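PDB 5V8K: p800 reaction center core protein from Heliobacterium modesticaldum, which forms the symmetric core of a homodimeric photosynthetic reaction center, holding bacteriochlorophyll pigments and sharing a bound [4Fe-4S] cluster. Local coordinates for residues Gly30-Val41 with Ala79-Ala90. Numbering follows the deposited sequence.
With GBF (Bacteriochlorophyll g), chain H.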
loop_
_atom_site.group_PDB
_atom_site.type_symbol
_atom_site.label_atom_id
_atom_site.label_comp_id
_atom_site.label_asym_id
_atom_site.label_seq_id
_atom_site.Cartn_x
_atom_site.Cartn_y
_atom_site.Cartn_z
ATOM N N GLY A 30 10.171 4.081 36.992
ATOM C CA GLY A 30 8.907 3.447 37.359
ATOM C C GLY A 30 8.246 2.689 36.211
ATOM O O GLY A 30 7.682 1.606 36.401
ATOM N N ASN A 31 8.292 3.249 35.005
ATOM C CA ASN A 31 7.714 2.557 33.860
ATOM C C ASN A 31 8.466 1.265 33.565
ATOM O O ASN A 31 7.862 0.242 33.225
ATOM C CB ASN A 31 7.747 3.464 32.631
ATOM C CG ASN A 31 6.703 4.553 32.671
ATOM O OD1 ASN A 31 6.013 4.771 33.668
ATOM N ND2 ASN A 31 6.570 5.239 31.548
ATOM N N VAL A 32 9.788 1.302 33.675
ATOM C CA VAL A 32 10.599 0.131 33.398
ATOM C C VAL A 32 10.246 -0.972 34.383
ATOM O O VAL A 32 9.870 -2.085 34.000
ATOM C CB VAL A 32 12.091 0.491 33.475
ATOM C CG1 VAL A 32 12.993 -0.767 33.296
ATOM C CG2 VAL A 32 12.445 1.600 32.439
ATOM N N ALA A 33 10.330 -0.669 35.677
ATOM C CA ALA A 33 9.987 -1.682 36.665
ATOM C C ALA A 33 8.549 -2.169 36.479
ATOM O O ALA A 33 8.262 -3.356 36.664
ATOM C CB ALA A 33 10.206 -1.139 38.082
ATOM N N ALA A 34 7.632 -1.277 36.105
ATOM C CA ALA A 34 6.228 -1.672 36.018
ATOM C C ALA A 34 5.979 -2.640 34.859
ATOM O O ALA A 34 5.163 -3.571 34.975
ATOM C CB ALA A 34 5.348 -0.434 35.853
ATOM N N MET A 35 6.651 -2.423 33.725
ATOM C CA MET A 35 6.486 -3.329 32.597
ATOM C C MET A 35 6.937 -4.732 32.958
ATOM O O MET A 35 6.289 -5.706 32.575
ATOM C CB MET A 35 7.266 -2.821 31.390
ATOM C CG MET A 35 7.182 -3.735 30.149
ATOM S SD MET A 35 7.813 -2.829 28.742
ATOM C CE MET A 35 8.379 -4.160 27.622
ATOM N N VAL A 36 8.061 -4.846 33.668
ATOM C CA VAL A 36 8.543 -6.142 34.135
ATOM C C VAL A 36 7.495 -6.821 35.013
ATOM O O VAL A 36 7.226 -8.015 34.860
ATOM C CB VAL A 36 9.880 -5.980 34.882
ATOM C CG1 VAL A 36 10.312 -7.265 35.512
ATOM C CG2 VAL A 36 10.951 -5.579 33.914
ATOM N N SER A 37 6.899 -6.077 35.956
ATOM C CA SER A 37 5.923 -6.685 36.857
ATOM C C SER A 37 4.664 -7.088 36.104
ATOM O O SER A 37 4.119 -8.167 36.350
ATOM C CB SER A 37 5.566 -5.744 38.014
ATOM O OG SER A 37 4.617 -4.757 37.633
ATOM N N PHE A 38 4.225 -6.262 35.142
ATOM C CA PHE A 38 3.011 -6.572 34.396
ATOM C C PHE A 38 3.192 -7.840 33.557
ATOM O O PHE A 38 2.347 -8.748 33.578
ATOM C CB PHE A 38 2.633 -5.387 33.507
ATOM C CG PHE A 38 1.518 -5.677 32.550
ATOM C CD1 PHE A 38 0.222 -5.730 32.995
ATOM C CD2 PHE A 38 1.769 -5.908 31.222
ATOM C CE1 PHE A 38 -0.804 -5.988 32.144
ATOM C CE2 PHE A 38 0.724 -6.181 30.343
ATOM C CZ PHE A 38 -0.560 -6.228 30.815
ATOM N N ILE A 39 4.314 -7.927 32.832
ATOM C CA ILE A 39 4.459 -8.939 31.793
ATOM C C ILE A 39 4.841 -10.307 32.346
ATOM O O ILE A 39 4.691 -11.309 31.640
ATOM C CB ILE A 39 5.450 -8.411 30.720
ATOM C CG1 ILE A 39 5.279 -9.170 29.437
ATOM C CG2 ILE A 39 6.917 -8.491 31.142
ATOM C CD1 ILE A 39 3.863 -8.983 28.774
ATOM N N LEU A 40 5.287 -10.401 33.602
ATOM C CA LEU A 40 5.440 -11.706 34.254
ATOM C C LEU A 40 4.117 -12.306 34.730
ATOM O O LEU A 40 4.078 -13.501 35.057
ATOM C CB LEU A 40 6.414 -11.606 35.454
ATOM C CG LEU A 40 7.870 -11.271 35.047
ATOM C CD1 LEU A 40 8.743 -11.068 36.273
ATOM C CD2 LEU A 40 8.462 -12.355 34.164
ATOM N N VAL A 41 3.036 -11.533 34.737
ATOM C CA VAL A 41 1.777 -11.930 35.351
ATOM C C VAL A 41 0.638 -11.989 34.341
ATOM O O VAL A 41 -0.193 -12.895 34.400
ATOM C CB VAL A 41 1.415 -10.977 36.512
ATOM C CG1 VAL A 41 0.006 -11.258 37.037
ATOM C CG2 VAL A 41 2.413 -11.146 37.634
ATOM N N ALA A 79 8.526 -16.333 39.771
ATOM C CA ALA A 79 8.042 -15.306 38.856
ATOM C C ALA A 79 7.192 -14.275 39.589
ATOM O O ALA A 79 7.342 -13.065 39.372
ATOM C CB ALA A 79 7.238 -15.953 37.717
ATOM N N LEU A 80 6.302 -14.738 40.475
ATOM C CA LEU A 80 5.443 -13.817 41.217
ATOM C C LEU A 80 6.255 -12.975 42.191
ATOM O O LEU A 80 6.025 -11.775 42.315
ATOM C CB LEU A 80 4.338 -14.582 41.949
ATOM C CG LEU A 80 3.293 -15.283 41.078
ATOM C CD1 LEU A 80 2.308 -15.999 41.978
ATOM C CD2 LEU A 80 2.556 -14.306 40.226
ATOM N N PHE A 81 7.210 -13.570 42.892
ATOM C CA PHE A 81 8.023 -12.755 43.780
ATOM C C PHE A 81 8.760 -11.678 42.998
ATOM O O PHE A 81 8.801 -10.517 43.408
ATOM C CB PHE A 81 9.013 -13.621 44.555
ATOM C CG PHE A 81 10.011 -12.830 45.377
ATOM C CD1 PHE A 81 9.657 -12.280 46.607
ATOM C CD2 PHE A 81 11.305 -12.659 44.925
ATOM C CE1 PHE A 81 10.588 -11.570 47.376
ATOM C CE2 PHE A 81 12.234 -11.943 45.676
ATOM C CZ PHE A 81 11.871 -11.405 46.901
ATOM N N VAL A 82 9.343 -12.039 41.859
ATOM C CA VAL A 82 10.016 -11.037 41.033
ATOM C C VAL A 82 9.023 -9.977 40.569
ATOM O O VAL A 82 9.310 -8.772 40.605
ATOM C CB VAL A 82 10.729 -11.709 39.849
ATOM C CG1 VAL A 82 11.307 -10.650 38.881
ATOM C CG2 VAL A 82 11.855 -12.598 40.340
ATOM N N ALA A 83 7.844 -10.396 40.120
ATOM C CA ALA A 83 6.907 -9.421 39.577
ATOM C C ALA A 83 6.419 -8.462 40.656
ATOM O O ALA A 83 6.297 -7.258 40.407
ATOM C CB ALA A 83 5.734 -10.135 38.920
ATOM N N ARG A 84 6.164 -8.970 41.867
ATOM C CA ARG A 84 5.620 -8.144 42.940
ATOM C C ARG A 84 6.659 -7.192 43.501
ATOM O O ARG A 84 6.328 -6.070 43.889
ATOM C CB ARG A 84 5.077 -9.034 44.045
ATOM C CG ARG A 84 3.828 -9.747 43.664
ATOM C CD ARG A 84 3.528 -10.904 44.636
ATOM N NE ARG A 84 2.395 -11.628 44.099
ATOM C CZ ARG A 84 1.912 -12.754 44.590
ATOM N NH1 ARG A 84 2.478 -13.303 45.640
ATOM N NH2 ARG A 84 0.875 -13.328 44.005
ATOM N N MET A 85 7.916 -7.610 43.562
ATOM C CA MET A 85 8.948 -6.679 43.993
ATOM C C MET A 85 9.167 -5.564 42.978
ATOM O O MET A 85 9.462 -4.432 43.363
ATOM C CB MET A 85 10.250 -7.432 44.264
ATOM C CG MET A 85 10.131 -8.481 45.370
ATOM S SD MET A 85 10.317 -7.750 46.984
ATOM C CE MET A 85 8.785 -6.931 47.307
ATOM N N HIS A 86 9.054 -5.858 41.683
ATOM C CA HIS A 86 9.214 -4.793 40.698
ATOM C C HIS A 86 8.036 -3.843 40.702
ATOM O O HIS A 86 8.203 -2.658 40.382
ATOM C CB HIS A 86 9.416 -5.368 39.299
ATOM C CG HIS A 86 10.784 -5.895 39.106
ATOM N ND1 HIS A 86 11.174 -7.139 39.556
ATOM C CD2 HIS A 86 11.888 -5.307 38.610
ATOM C CE1 HIS A 86 12.452 -7.312 39.284
ATOM N NE2 HIS A 86 12.905 -6.218 38.712
ATOM N N LEU A 87 6.846 -4.349 41.027
ATOM C CA LEU A 87 5.689 -3.482 41.185
ATOM C C LEU A 87 5.883 -2.548 42.371
ATOM O O LEU A 87 5.618 -1.345 42.276
ATOM C CB LEU A 87 4.420 -4.307 41.366
ATOM C CG LEU A 87 3.150 -3.475 41.539
ATOM C CD1 LEU A 87 2.840 -2.647 40.312
ATOM C CD2 LEU A 87 1.999 -4.380 41.816
ATOM N N LEU A 88 6.323 -3.099 43.509
ATOM C CA LEU A 88 6.662 -2.273 44.658
ATOM C C LEU A 88 7.618 -1.160 44.257
ATOM O O LEU A 88 7.392 0.013 44.573
ATOM C CB LEU A 88 7.289 -3.138 45.767
ATOM C CG LEU A 88 7.652 -2.360 47.040
ATOM C CD1 LEU A 88 6.423 -1.700 47.608
ATOM C CD2 LEU A 88 8.295 -3.240 48.119
ATOM N N ALA A 89 8.698 -1.522 43.549
ATOM C CA ALA A 89 9.668 -0.534 43.072
ATOM C C ALA A 89 9.005 0.509 42.179
ATOM O O ALA A 89 9.260 1.708 42.316
ATOM C CB ALA A 89 10.794 -1.246 42.324
ATOM N N ALA A 90 8.121 0.073 41.283
ATOM C CA ALA A 90 7.440 1.019 40.404
ATOM C C ALA A 90 6.605 2.018 41.202
ATOM O O ALA A 90 6.612 3.222 40.908
ATOM C CB ALA A 90 6.555 0.276 39.405
HETATM MG MG GBF H . -2.672 -7.276 37.995
HETATM C CHA GBF H . -1.834 -9.880 40.185
HETATM C CHB GBF H . -5.823 -8.238 38.190
HETATM C CHC GBF H . -3.373 -4.222 36.567
HETATM C CHD GBF H . 0.777 -6.305 38.143
HETATM N NA GBF H . -3.625 -8.754 38.938
HETATM C C1A GBF H . -3.250 -9.749 39.742
HETATM C C2A GBF H . -4.275 -10.676 40.340
HETATM C C3A GBF H . -5.414 -10.330 39.390
HETATM C C4A GBF H . -4.925 -9.031 38.802
HETATM C CMA GBF H . -5.605 -11.380 38.315
HETATM C CAA GBF H . -4.645 -10.456 41.828
HETATM C CBA GBF H . -5.060 -9.021 42.121
HETATM C CGA GBF H . -5.357 -8.863 43.594
HETATM O O1A GBF H . -5.444 -9.850 44.315
HETATM O O2A GBF H . -5.763 -7.561 44.117
HETATM N NB GBF H . -4.385 -6.345 37.475
HETATM C C1B GBF H . -5.602 -6.896 37.574
HETATM C C2B GBF H . -6.518 -5.984 37.065
HETATM C C3B GBF H . -5.799 -4.874 36.630
HETATM C C4B GBF H . -4.469 -5.150 36.896
HETATM C CMB GBF H . -8.004 -6.206 37.002
HETATM C CAB GBF H . -6.309 -3.625 36.006
HETATM C CBB GBF H . -7.565 -3.257 35.865
HETATM N NC GBF H . -1.538 -5.670 37.463
HETATM C C1C GBF H . -1.967 -4.535 36.895
HETATM C C2C GBF H . -1.110 -3.382 36.499
HETATM C C3C GBF H . 0.051 -4.147 37.000
HETATM C C4C GBF H . -0.216 -5.416 37.527
HETATM C CMC GBF H . -1.181 -3.107 35.012
HETATM C CAC GBF H . 1.435 -3.597 36.973
HETATM C CBC GBF H . 1.719 -2.232 36.391
HETATM N ND GBF H . -0.941 -7.824 38.863
HETATM C C1D GBF H . 0.337 -7.480 38.923
HETATM C C2D GBF H . 1.382 -8.317 39.830
HETATM C C3D GBF H . 0.350 -9.153 40.215
HETATM C C4D GBF H . -0.947 -8.916 39.710
HETATM C CMD GBF H . 2.836 -8.296 40.183
HETATM C CAD GBF H . 0.290 -10.400 40.998
HETATM O OBD GBF H . 1.107 -10.984 41.792
HETATM C CBD GBF H . -1.128 -10.853 41.056
HETATM C CGD GBF H . -1.219 -12.324 40.720
HETATM O O1D GBF H . -1.483 -12.804 39.628
HETATM O O2D GBF H . -0.956 -13.250 41.783
HETATM C CED GBF H . -1.748 -14.441 41.850
#
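His86 meets Val36 and Ala33 where helix 77-97 packs against helix 18-39. Its CB lies 3.5 Å from Ala33 O. Beyond it, CG and the rest of the imidazole receive Val36 CG1 over one face, a CH-pi contact 4.0 Å from the ring centroid. ND1 donates a nearly straight 2.7 Å hydrogen bond to Val82 O from above the carbonyl plane; the bond fixes the ring's rotation, and His86 N reaches the same oxygen from the opposite face. NE2 is then left to a bacteriochlorophyll g about 2 Å from the side chain at the nearest atoms, probably as its magnesium's axial ligand. With an alanine here that magnesium would probably lose its ligand, Val82 O one of its two donors, and Val36 CG1 the face it packs on. The axes of 30-39 and 79-90 run roughly antiparallel (153°) and approach to 7.7 Å, a spacing allowed by small residues such as Ala34 and Ala90, consistent with a membrane-spanning pair in a PsaA/PsaB-like pigment-binding fold. Ser37 OG, set between its backbone N and carbonyl carbon (chi1 80°), hydrogen-bonds back to Ala34 O and borders a second bacteriochlorophyll g, whose OBD accepts from Arg84 NE at 2.7 Å.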